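RAI1 (PDB 5ULJ) removes the NAD cap from the 5' end of a subset of RNAs by hydrolysis, and binds and stimulates the exoribonuclease RAT1. Local coordinates at residues S53-P58 / V236-D241; I111-G116 / L143-D148. All coordinates share one frame; numbering follows the deposited sequence.

Contact 1: residues S53-P58 / V236-D241. With CA (calcium ion), chain E.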
ATOM      1  N   SER A  53      -5.615  12.755  -9.259  1.00 22.29           N
ATOM      2  CA  SER A  53      -7.073  12.777  -9.315  1.00 24.19           C
ATOM      3  C   SER A  53      -7.636  13.626  -8.179  1.00 23.97           C
ATOM      4  O   SER A  53      -7.025  13.740  -7.117  1.00 21.01           O
ATOM      5  CB  SER A  53      -7.641  11.358  -9.247  1.00 23.34           C
ATOM      6  OG  SER A  53      -7.202  10.578 -10.347  1.00 38.54           O
ATOM      7  N   TYR A  54      -8.802  14.220  -8.408  1.00 20.26           N
ATOM      8  CA  TYR A  54      -9.429  15.078  -7.408  1.00 23.25           C
ATOM      9  C   TYR A  54     -10.811  14.560  -7.031  1.00 21.48           C
ATOM     10  O   TYR A  54     -11.632  14.269  -7.899  1.00 20.42           O
ATOM     11  CB  TYR A  54      -9.523  16.515  -7.923  1.00 27.01           C
ATOM     12  CG  TYR A  54      -8.175  17.165  -8.137  1.00 27.05           C
ATOM     13  CD1 TYR A  54      -7.478  16.986  -9.325  1.00 28.67           C
ATOM     14  CD2 TYR A  54      -7.598  17.953  -7.150  1.00 31.00           C
ATOM     15  CE1 TYR A  54      -6.245  17.574  -9.523  1.00 32.22           C
ATOM     16  CE2 TYR A  54      -6.366  18.545  -7.340  1.00 35.78           C
ATOM     17  CZ  TYR A  54      -5.693  18.353  -8.529  1.00 38.33           C
ATOM     18  OH  TYR A  54      -4.465  18.942  -8.722  1.00 38.82           O
ATOM     19  N   TYR A  55     -11.061  14.449  -5.731  1.00 19.63           N
ATOM     20  CA  TYR A  55     -12.313  13.884  -5.244  1.00 22.21           C
ATOM     21  C   TYR A  55     -13.514  14.746  -5.612  1.00 24.22           C
ATOM     22  O   TYR A  55     -13.531  15.951  -5.362  1.00 24.19           O
ATOM     23  CB  TYR A  55     -12.263  13.695  -3.727  1.00 21.84           C
ATOM     24  CG  TYR A  55     -13.479  12.988  -3.169  1.00 21.86           C
ATOM     25  CD1 TYR A  55     -13.612  11.610  -3.275  1.00 22.46           C
ATOM     26  CD2 TYR A  55     -14.494  13.698  -2.542  1.00 26.58           C
ATOM     27  CE1 TYR A  55     -14.720  10.959  -2.770  1.00 24.19           C
ATOM     28  CE2 TYR A  55     -15.607  13.054  -2.031  1.00 28.92           C
ATOM     29  CZ  TYR A  55     -15.715  11.684  -2.150  1.00 21.11           C
ATOM     30  OH  TYR A  55     -16.819  11.036  -1.646  1.00 23.86           O
ATOM     31  N   TYR A  56     -14.516  14.116  -6.212  1.00 21.98           N
ATOM     32  CA  TYR A  56     -15.776  14.785  -6.504  1.00 23.60           C
ATOM     33  C   TYR A  56     -16.916  13.782  -6.575  1.00 23.10           C
ATOM     34  O   TYR A  56     -17.028  13.014  -7.531  1.00 29.81           O
ATOM     35  CB  TYR A  56     -15.693  15.570  -7.811  1.00 27.44           C
ATOM     36  CG  TYR A  56     -17.013  16.194  -8.200  1.00 34.61           C
ATOM     37  CD1 TYR A  56     -17.604  17.164  -7.401  1.00 34.78           C
ATOM     38  CD2 TYR A  56     -17.675  15.805  -9.357  1.00 35.97           C
ATOM     39  CE1 TYR A  56     -18.813  17.735  -7.746  1.00 44.08           C
ATOM     40  CE2 TYR A  56     -18.885  16.371  -9.711  1.00 40.49           C
ATOM     41  CZ  TYR A  56     -19.448  17.337  -8.903  1.00 41.18           C
ATOM     42  OH  TYR A  56     -20.653  17.903  -9.249  1.00 52.97           O
ATOM     43  N   LEU A  57     -17.761  13.794  -5.552  1.00 21.21           N
ATOM     44  CA  LEU A  57     -18.900  12.892  -5.491  1.00 28.98           C
ATOM     45  C   LEU A  57     -20.085  13.591  -4.844  1.00 28.60           C
ATOM     46  O   LEU A  57     -20.225  13.575  -3.622  1.00 28.17           O
ATOM     47  CB  LEU A  57     -18.540  11.624  -4.715  1.00 26.77           C
ATOM     48  CG  LEU A  57     -19.525  10.457  -4.811  1.00 30.01           C
ATOM     49  CD1 LEU A  57     -19.573   9.911  -6.229  1.00 32.62           C
ATOM     50  CD2 LEU A  57     -19.153   9.362  -3.824  1.00 31.77           C
ATOM     51  N   PRO A  58     -20.938  14.219  -5.667  1.00 32.78           N
ATOM     52  CA  PRO A  58     -22.121  14.928  -5.170  1.00 33.98           C
ATOM     53  C   PRO A  58     -23.023  14.010  -4.363  1.00 39.92           C
ATOM     54  O   PRO A  58     -23.196  12.847  -4.730  1.00 30.88           O
ATOM     55  CB  PRO A  58     -22.828  15.388  -6.449  1.00 38.15           C
ATOM     56  CG  PRO A  58     -21.784  15.367  -7.501  1.00 41.72           C
ATOM     57  CD  PRO A  58     -20.841  14.266  -7.135  1.00 34.61           C
ATOM     58  N   VAL A 236      -1.535   6.451  -3.781  1.00 19.20           N
ATOM     59  CA  VAL A 236      -2.537   7.385  -3.280  1.00 18.11           C
ATOM     60  C   VAL A 236      -3.669   7.521  -4.295  1.00 21.28           C
ATOM     61  O   VAL A 236      -3.420   7.685  -5.489  1.00 19.60           O
ATOM     62  CB  VAL A 236      -1.927   8.770  -2.986  1.00 20.83           C
ATOM     63  CG1 VAL A 236      -3.014   9.776  -2.648  1.00 21.43           C
ATOM     64  CG2 VAL A 236      -0.911   8.671  -1.857  1.00 20.64           C
ATOM     65  N   ASP A 237      -4.908   7.448  -3.819  1.00 18.09           N
ATOM     66  CA  ASP A 237      -6.068   7.450  -4.706  1.00 19.99           C
ATOM     67  C   ASP A 237      -6.360   8.825  -5.303  1.00 19.01           C
ATOM     68  O   ASP A 237      -6.483   8.960  -6.520  1.00 19.04           O
ATOM     69  CB  ASP A 237      -7.302   6.937  -3.963  1.00 20.51           C
ATOM     70  CG  ASP A 237      -7.217   5.457  -3.653  1.00 25.89           C
ATOM     71  OD1 ASP A 237      -6.502   4.738  -4.383  1.00 26.85           O
ATOM     72  OD2 ASP A 237      -7.865   5.013  -2.683  1.00 25.55           O
ATOM     73  N   CYS A 238      -6.477   9.840  -4.451  1.00 15.46           N
ATOM     74  CA  CYS A 238      -6.819  11.177  -4.924  1.00 18.47           C
ATOM     75  C   CYS A 238      -6.495  12.270  -3.910  1.00 20.22           C
ATOM     76  O   CYS A 238      -6.002  11.998  -2.815  1.00 17.91           O
ATOM     77  CB  CYS A 238      -8.305  11.242  -5.288  1.00 17.39           C
ATOM     78  SG  CYS A 238      -9.423  11.152  -3.871  1.00 22.61           S
ATOM     79  N   VAL A 239      -6.780  13.510  -4.295  1.00 16.38           N
ATOM     80  CA  VAL A 239      -6.599  14.663  -3.424  1.00 20.10           C
ATOM     81  C   VAL A 239      -7.957  15.203  -2.986  1.00 22.91           C
ATOM     82  O   VAL A 239      -8.884  15.298  -3.792  1.00 23.86           O
ATOM     83  CB  VAL A 239      -5.789  15.776  -4.128  1.00 26.24           C
ATOM     84  CG1 VAL A 239      -5.876  17.089  -3.363  1.00 27.86           C
ATOM     85  CG2 VAL A 239      -4.344  15.348  -4.293  1.00 25.00           C
ATOM     86  N   TRP A 240      -8.075  15.541  -1.705  1.00 22.40           N
ATOM     87  CA  TRP A 240      -9.316  16.081  -1.158  1.00 22.47           C
ATOM     88  C   TRP A 240      -9.642  17.453  -1.731  1.00 26.81           C
ATOM     89  O   TRP A 240     -10.765  17.702  -2.167  1.00 26.51           O
ATOM     90  CB  TRP A 240      -9.235  16.154   0.370  1.00 27.08           C
ATOM     91  CG  TRP A 240     -10.307  16.992   1.002  1.00 28.22           C
ATOM     92  CD1 TRP A 240     -10.146  18.202   1.613  1.00 31.62           C
ATOM     93  CD2 TRP A 240     -11.706  16.688   1.084  1.00 29.24           C
ATOM     94  NE1 TRP A 240     -11.355  18.667   2.073  1.00 29.96           N
ATOM     95  CE2 TRP A 240     -12.329  17.755   1.758  1.00 32.92           C
ATOM     96  CE3 TRP A 240     -12.492  15.614   0.650  1.00 33.02           C
ATOM     97  CZ2 TRP A 240     -13.699  17.783   2.013  1.00 34.78           C
ATOM     98  CZ3 TRP A 240     -13.852  15.643   0.903  1.00 31.54           C
ATOM     99  CH2 TRP A 240     -14.441  16.719   1.577  1.00 34.36           C
ATOM    100  N   ASP A 241      -8.655  18.344  -1.734  1.00 26.29           N
ATOM    101  CA  ASP A 241      -8.870  19.696  -2.233  1.00 31.57           C
ATOM    102  C   ASP A 241      -7.829  20.115  -3.270  1.00 30.60           C
ATOM    103  O   ASP A 241      -8.143  20.244  -4.452  1.00 29.19           O
ATOM    104  CB  ASP A 241      -8.886  20.695  -1.071  1.00 29.74           C
ATOM    105  CG  ASP A 241      -7.840  20.385  -0.018  1.00 35.40           C
ATOM    106  OD1 ASP A 241      -6.793  19.799  -0.364  1.00 31.99           O
ATOM    107  OD2 ASP A 241      -8.063  20.734   1.160  1.00 35.91           O
TER
HETATM  108 CA    CA E 401      -8.044   2.450  -2.832  1.00 42.20          CA
HETATM  109  O   HOH W   1      -4.842   9.650  -9.482  1.00 35.74           O
HETATM  110  O   HOH W   2      -7.261   1.791  -5.434  1.00 41.52           O
HETATM  111  O   HOH W   3      -5.458   2.692  -2.786  1.00 38.85           O

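Contact 2: residues I111-G116 / L143-D148. With 0WD ([[(2R,3S,4R,5R)-5-(3-aminocarbonyl-4H-pyridin-1-yl)-3,4-bis(oxidanyl)oxolan-2-yl]methoxy-oxidanyl-phosphoryl] [(2R,3S,4R,5R)-5-(6-aminopurin-9-yl)-4-oxidanyl-3-phosphonooxy-oxolan-2-yl]methyl hydrogen phosphate), chain F.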
ATOM      1  N   ILE A 111      15.659   2.133   6.370  1.00 18.77           N
ATOM      2  CA  ILE A 111      14.870   1.157   5.622  1.00 17.94           C
ATOM      3  C   ILE A 111      14.203   1.777   4.397  1.00 17.21           C
ATOM      4  O   ILE A 111      13.635   2.866   4.473  1.00 16.31           O
ATOM      5  CB  ILE A 111      13.777   0.522   6.511  1.00 18.22           C
ATOM      6  CG1 ILE A 111      14.395  -0.130   7.749  1.00 18.66           C
ATOM      7  CG2 ILE A 111      12.965  -0.498   5.724  1.00 17.23           C
ATOM      8  CD1 ILE A 111      13.372  -0.720   8.696  1.00 20.14           C
ATOM      9  N   ILE A 112      14.278   1.074   3.271  1.00 16.50           N
ATOM     10  CA  ILE A 112      13.606   1.486   2.043  1.00 17.19           C
ATOM     11  C   ILE A 112      12.689   0.369   1.554  1.00 18.64           C
ATOM     12  O   ILE A 112      13.153  -0.727   1.240  1.00 16.03           O
ATOM     13  CB  ILE A 112      14.617   1.845   0.937  1.00 17.47           C
ATOM     14  CG1 ILE A 112      15.481   3.030   1.372  1.00 18.46           C
ATOM     15  CG2 ILE A 112      13.896   2.149  -0.368  1.00 17.55           C
ATOM     16  CD1 ILE A 112      16.636   3.321   0.440  1.00 21.58           C
ATOM     17  N   THR A 113      11.388   0.644   1.491  1.00 17.45           N
ATOM     18  CA  THR A 113      10.420  -0.385   1.123  1.00 18.18           C
ATOM     19  C   THR A 113       9.078   0.197   0.679  1.00 19.19           C
ATOM     20  O   THR A 113       8.921   1.413   0.569  1.00 17.01           O
ATOM     21  CB  THR A 113      10.178  -1.358   2.297  1.00 17.82           C
ATOM     22  OG1 THR A 113       9.293  -2.408   1.884  1.00 20.48           O
ATOM     23  CG2 THR A 113       9.579  -0.626   3.486  1.00 18.22           C
ATOM     24  N   TYR A 114       8.120  -0.688   0.420  1.00 20.07           N
ATOM     25  CA  TYR A 114       6.771  -0.286   0.035  1.00 19.91           C
ATOM     26  C   TYR A 114       5.846  -0.211   1.245  1.00 17.47           C
ATOM     27  O   TYR A 114       6.007  -0.961   2.208  1.00 16.52           O
ATOM     28  CB  TYR A 114       6.188  -1.256  -0.993  1.00 18.69           C
ATOM     29  CG  TYR A 114       6.849  -1.208  -2.348  1.00 20.78           C
ATOM     30  CD1 TYR A 114       6.530  -0.214  -3.263  1.00 23.99           C
ATOM     31  CD2 TYR A 114       7.784  -2.166  -2.719  1.00 25.16           C
ATOM     32  CE1 TYR A 114       7.129  -0.170  -4.508  1.00 25.70           C
ATOM     33  CE2 TYR A 114       8.388  -2.131  -3.961  1.00 30.51           C
ATOM     34  CZ  TYR A 114       8.057  -1.130  -4.851  1.00 31.06           C
ATOM     35  OH  TYR A 114       8.656  -1.093  -6.089  1.00 36.13           O
ATOM     36  N   ARG A 115       4.872   0.691   1.179  1.00 15.73           N
ATOM     37  CA  ARG A 115       3.894   0.865   2.246  1.00 16.48           C
ATOM     38  C   ARG A 115       3.106  -0.416   2.506  1.00 17.04           C
ATOM     39  O   ARG A 115       2.915  -0.812   3.656  1.00 16.56           O
ATOM     40  CB  ARG A 115       2.936   2.013   1.897  1.00 18.66           C
ATOM     41  CG  ARG A 115       1.905   2.356   2.970  1.00 22.84           C
ATOM     42  CD  ARG A 115       0.586   1.615   2.762  1.00 19.88           C
ATOM     43  NE  ARG A 115       0.140   1.654   1.372  1.00 24.13           N
ATOM     44  CZ  ARG A 115      -0.578   2.640   0.842  1.00 22.96           C
ATOM     45  NH1 ARG A 115      -0.937   3.676   1.587  1.00 23.77           N
ATOM     46  NH2 ARG A 115      -0.941   2.587  -0.431  1.00 23.00           N
ATOM     47  N   GLY A 116       2.647  -1.050   1.430  1.00 15.46           N
ATOM     48  CA  GLY A 116       1.806  -2.230   1.527  1.00 18.97           C
ATOM     49  C   GLY A 116       2.456  -3.385   2.263  1.00 19.51           C
ATOM     50  O   GLY A 116       1.782  -4.165   2.936  1.00 16.99           O
ATOM     51  N   LEU A 143      18.709  -0.960   4.690  1.00 16.78           N
ATOM     52  CA  LEU A 143      17.949  -2.185   4.468  1.00 16.93           C
ATOM     53  C   LEU A 143      16.889  -1.981   3.393  1.00 19.01           C
ATOM     54  O   LEU A 143      16.085  -1.053   3.467  1.00 17.47           O
ATOM     55  CB  LEU A 143      17.289  -2.664   5.763  1.00 18.45           C
ATOM     56  CG  LEU A 143      18.204  -3.155   6.886  1.00 19.64           C
ATOM     57  CD1 LEU A 143      17.396  -3.884   7.952  1.00 21.05           C
ATOM     58  CD2 LEU A 143      19.302  -4.051   6.334  1.00 20.07           C
ATOM     59  N   PHE A 144      16.898  -2.854   2.393  1.00 17.42           N
ATOM     60  CA  PHE A 144      15.893  -2.824   1.339  1.00 16.34           C
ATOM     61  C   PHE A 144      14.946  -4.003   1.521  1.00 15.40           C
ATOM     62  O   PHE A 144      15.386  -5.139   1.693  1.00 18.12           O
ATOM     63  CB  PHE A 144      16.554  -2.856  -0.041  1.00 16.35           C
ATOM     64  CG  PHE A 144      17.405  -1.650  -0.332  1.00 20.81           C
ATOM     65  CD1 PHE A 144      18.679  -1.533   0.204  1.00 17.83           C
ATOM     66  CD2 PHE A 144      16.929  -0.629  -1.139  1.00 19.72           C
ATOM     67  CE1 PHE A 144      19.459  -0.422  -0.059  1.00 19.11           C
ATOM     68  CE2 PHE A 144      17.705   0.483  -1.408  1.00 20.33           C
ATOM     69  CZ  PHE A 144      18.972   0.587  -0.867  1.00 20.48           C
ATOM     70  N   ILE A 145      13.645  -3.730   1.502  1.00 15.17           N
ATOM     71  CA  ILE A 145      12.653  -4.761   1.782  1.00 16.19           C
ATOM     72  C   ILE A 145      11.624  -4.887   0.665  1.00 15.52           C
ATOM     73  O   ILE A 145      10.999  -3.905   0.262  1.00 19.36           O
ATOM     74  CB  ILE A 145      11.923  -4.487   3.112  1.00 16.09           C
ATOM     75  CG1 ILE A 145      12.927  -4.426   4.266  1.00 14.84           C
ATOM     76  CG2 ILE A 145      10.867  -5.549   3.374  1.00 15.18           C
ATOM     77  CD1 ILE A 145      12.296  -4.164   5.618  1.00 15.58           C
ATOM     78  N   ASN A 146      11.453  -6.107   0.167  1.00 16.28           N
ATOM     79  CA  ASN A 146      10.491  -6.377  -0.891  1.00 17.13           C
ATOM     80  C   ASN A 146       9.873  -7.758  -0.727  1.00 19.48           C
ATOM     81  O   ASN A 146      10.454  -8.634  -0.088  1.00 19.98           O
ATOM     82  CB  ASN A 146      11.158  -6.259  -2.264  1.00 17.18           C
ATOM     83  CG  ASN A 146      10.155  -6.248  -3.403  1.00 22.30           C
ATOM     84  OD1 ASN A 146       9.018  -5.808  -3.239  1.00 21.28           O
ATOM     85  ND2 ASN A 146      10.572  -6.740  -4.566  1.00 21.16           N
ATOM     86  N   SER A 147       8.684  -7.947  -1.289  1.00 16.89           N
ATOM     87  CA  SER A 147       8.097  -9.275  -1.367  1.00 16.36           C
ATOM     88  C   SER A 147       8.877 -10.092  -2.392  1.00 18.39           C
ATOM     89  O   SER A 147       9.591  -9.529  -3.223  1.00 18.17           O
ATOM     90  CB  SER A 147       6.615  -9.199  -1.742  1.00 21.39           C
ATOM     91  OG  SER A 147       6.432  -8.508  -2.965  1.00 18.53           O
ATOM     92  N   ASP A 148       8.751 -11.413  -2.329  1.00 17.03           N
ATOM     93  CA  ASP A 148       9.473 -12.277  -3.256  1.00 21.79           C
ATOM     94  C   ASP A 148       8.618 -12.597  -4.480  1.00 20.89           C
ATOM     95  O   ASP A 148       7.532 -13.162  -4.354  1.00 21.32           O
ATOM     96  CB  ASP A 148       9.910 -13.567  -2.561  1.00 16.49           C
ATOM     97  CG  ASP A 148      10.809 -14.420  -3.433  1.00 23.42           C
ATOM     98  OD1 ASP A 148      12.000 -14.073  -3.575  1.00 25.33           O
ATOM     99  OD2 ASP A 148      10.325 -15.434  -3.975  1.00 24.89           O
TER
HETATM  100  C1M 0WD F 402       2.905  -2.146  -6.688  1.00 40.79           C
HETATM  101  C2M 0WD F 402       1.920  -2.699  -5.697  1.00 45.38           C
HETATM  102  O2M 0WD F 402       1.629  -4.075  -5.987  1.00 51.95           O
HETATM  103  C3M 0WD F 402       0.768  -1.825  -6.081  1.00 48.03           C
HETATM  104  O3M 0WD F 402       0.414  -2.146  -7.428  1.00 44.15           O
HETATM  105  O4M 0WD F 402       2.874  -0.754  -6.312  1.00 47.57           O
HETATM  106  C4M 0WD F 402       1.461  -0.457  -6.068  1.00 42.93           C
HETATM  107  C5M 0WD F 402       1.291   0.281  -4.730  1.00 41.78           C
HETATM  108  O5M 0WD F 402       2.065  -0.305  -3.680  1.00 35.97           O
HETATM  109  PN  0WD F 402       1.474  -0.273  -2.181  1.00 35.62           P
HETATM  110  O1N 0WD F 402       0.854   1.067  -2.276  1.00 24.38           O
HETATM  111  O2N 0WD F 402       2.699  -0.571  -1.408  1.00 24.82           O
HETATM  112  O3P 0WD F 402       0.365  -1.438  -2.161  1.00 39.10           O
HETATM  113  PA  0WD F 402      -0.958  -1.508  -1.262  1.00 35.96           P
HETATM  114  O1A 0WD F 402      -1.295  -2.930  -1.038  1.00 41.94           O
HETATM  115  O2A 0WD F 402      -0.808  -0.603  -0.102  1.00 27.11           O
HETATM  116  O5B 0WD F 402      -2.054  -0.880  -2.263  1.00 41.52           O
HETATM  117  C5B 0WD F 402      -3.028  -1.726  -2.878  1.00 50.68           C
HETATM  118  C4B 0WD F 402      -3.349  -1.209  -4.284  1.00 51.13           C
HETATM  119  C3B 0WD F 402      -4.804  -1.394  -4.623  1.00 53.06           C
HETATM  120  O3B 0WD F 402      -5.644  -0.521  -3.843  1.00 61.09           O
HETATM  121  P2' 0WD F 402      -6.475  -1.077  -2.605  1.00 61.09           P
HETATM  122  OP2 0WD F 402      -7.662  -0.193  -2.634  1.00 52.91           O
HETATM  123  OP1 0WD F 402      -6.750  -2.474  -2.966  1.00 59.12           O
HETATM  124  OP3 0WD F 402      -5.584  -0.864  -1.455  1.00 51.82           O
HETATM  125  O4B 0WD F 402      -2.737  -2.025  -5.309  1.00 51.87           O
HETATM  126  C1B 0WD F 402      -3.554  -1.799  -6.503  1.00 51.57           C
HETATM  127  C2B 0WD F 402      -4.693  -0.901  -6.031  1.00 50.36           C
HETATM  128  O2B 0WD F 402      -4.244   0.459  -6.009  1.00 52.97           O

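Contact 1: residues S53-P58 / V236-D241
Cys238 sets its side chain against the carbonyl of Ser53 and the CB of Tyr55. Its CB lies 3.4 Å from Ser53 O, and SG stands between the backbone N and the carbonyl carbon of its own residue (chi1 70°). From there the sulfur reaches Tyr55 CB at 3.8 Å and comes obliquely to the Tyr55 ring, a sulfur-aromatic contact. Trp240 comes to the same side of the ring: Tyr55 CD2 and Trp240 CZ3 meet at 4.0 Å, the two side chains crossing at a slant. Cysteine and indole thus make one shallow hollow against which Tyr55 leans; Leu57 N lies over the ring's opposite face. The Tyr54 ring lies alongside Val239 and turns its edge to the carbonyl of Asp241, with CD2 3.6 Å from O. Two backbone bonds make the single bridge at Tyr54 and Val239: Val239 N to Ser53 O (2.8 Å) and Tyr55 N to Val239 O (3.0 Å). One residue before Cys238, Asp237 OD2 binds the calcium ion at 2.6 Å, together with Glu256 and the Leu257 carbonyl. The bridge sits at the end of strand 228-239. Strand 190-191 pairs with 54-55, and Met255 of strand 254-261 touches Tyr55, Cys238 and Trp240.

Contact 2: residues I111-G116 / L143-D148
Ile112 lies beside the Phe144 ring, both side chains pointing the same way from the sheet. The CD1 methyl of Ile112 reaches Phe144 CE2 at 3.6 Å, coming to the ring obliquely. With CG1 beside the backbone N and the chain extended beyond it (chi2 171°), that methyl is carried out to the far end of the ring. On the other face of the sheet, Ile111 CG2 meets Ile145 CD1 at 3.7 Å. Thr113 follows on that face and adds a polar grip. Its hydroxyl, turned anti to the backbone N (chi1 -176°), donates to Ile145 O at 2.8 Å, from above the carbonyl plane. The strands run parallel and are joined by backbone bonds from Ile112 N to Leu143 O (2.8 Å) and from Ile145 N to Ile112 O (3.1 Å). Farther along, Asn146 OD1 approaches the edge of the Tyr114 ring, 3.8 Å from CE2. Both polar ends are anchored in the loop before helix 88-101: Tyr114 OH bonds to Asp86 O, and Asn146 ND2 to Ser85 O. Past Tyr114, at the helix N-cap, the chain meets the ligand. Arg115 NE binds O2A of 0WD at 2.9 Å, its NH2 binds O1N, and Gly116 N donates to O2N at 2.9 Å. Arg115 NH2 and NH1 also bond Glu235 O and Gln282 O. With an alanine at Arg115, O2A and O1N would probably lose their charged partner, and the diphosphate be held less firmly despite Gly116 N. The end of strand 111-114 and the helix start thus form part of the substrate pocket of this PD-(D/E)XK nuclease, strand 143-147 packed alongside.

In the fold
Contact 2 is core: all its touching residues are buried. Contact 1 is only partly buried and lies nearer the surface, on the opposite side of the chain's centre. Their centres are about 27 Å apart. Strand 228-239 connects them, since it carries one side of contact 1 and pairs with strand 111-114 of contact 2. The chemistry follows the place. Contact 2 joins parallel strands through backbone bonds, mostly apolar side chains and one threonine hydroxyl, whereas contact 1 has a single bridge with aromatic rings and a sulfur around it. Each also reaches the active site. Contact 1 supplies a metal-binding carboxylate, and contact 2 an arginine and a backbone amide for the ligand's diphosphate.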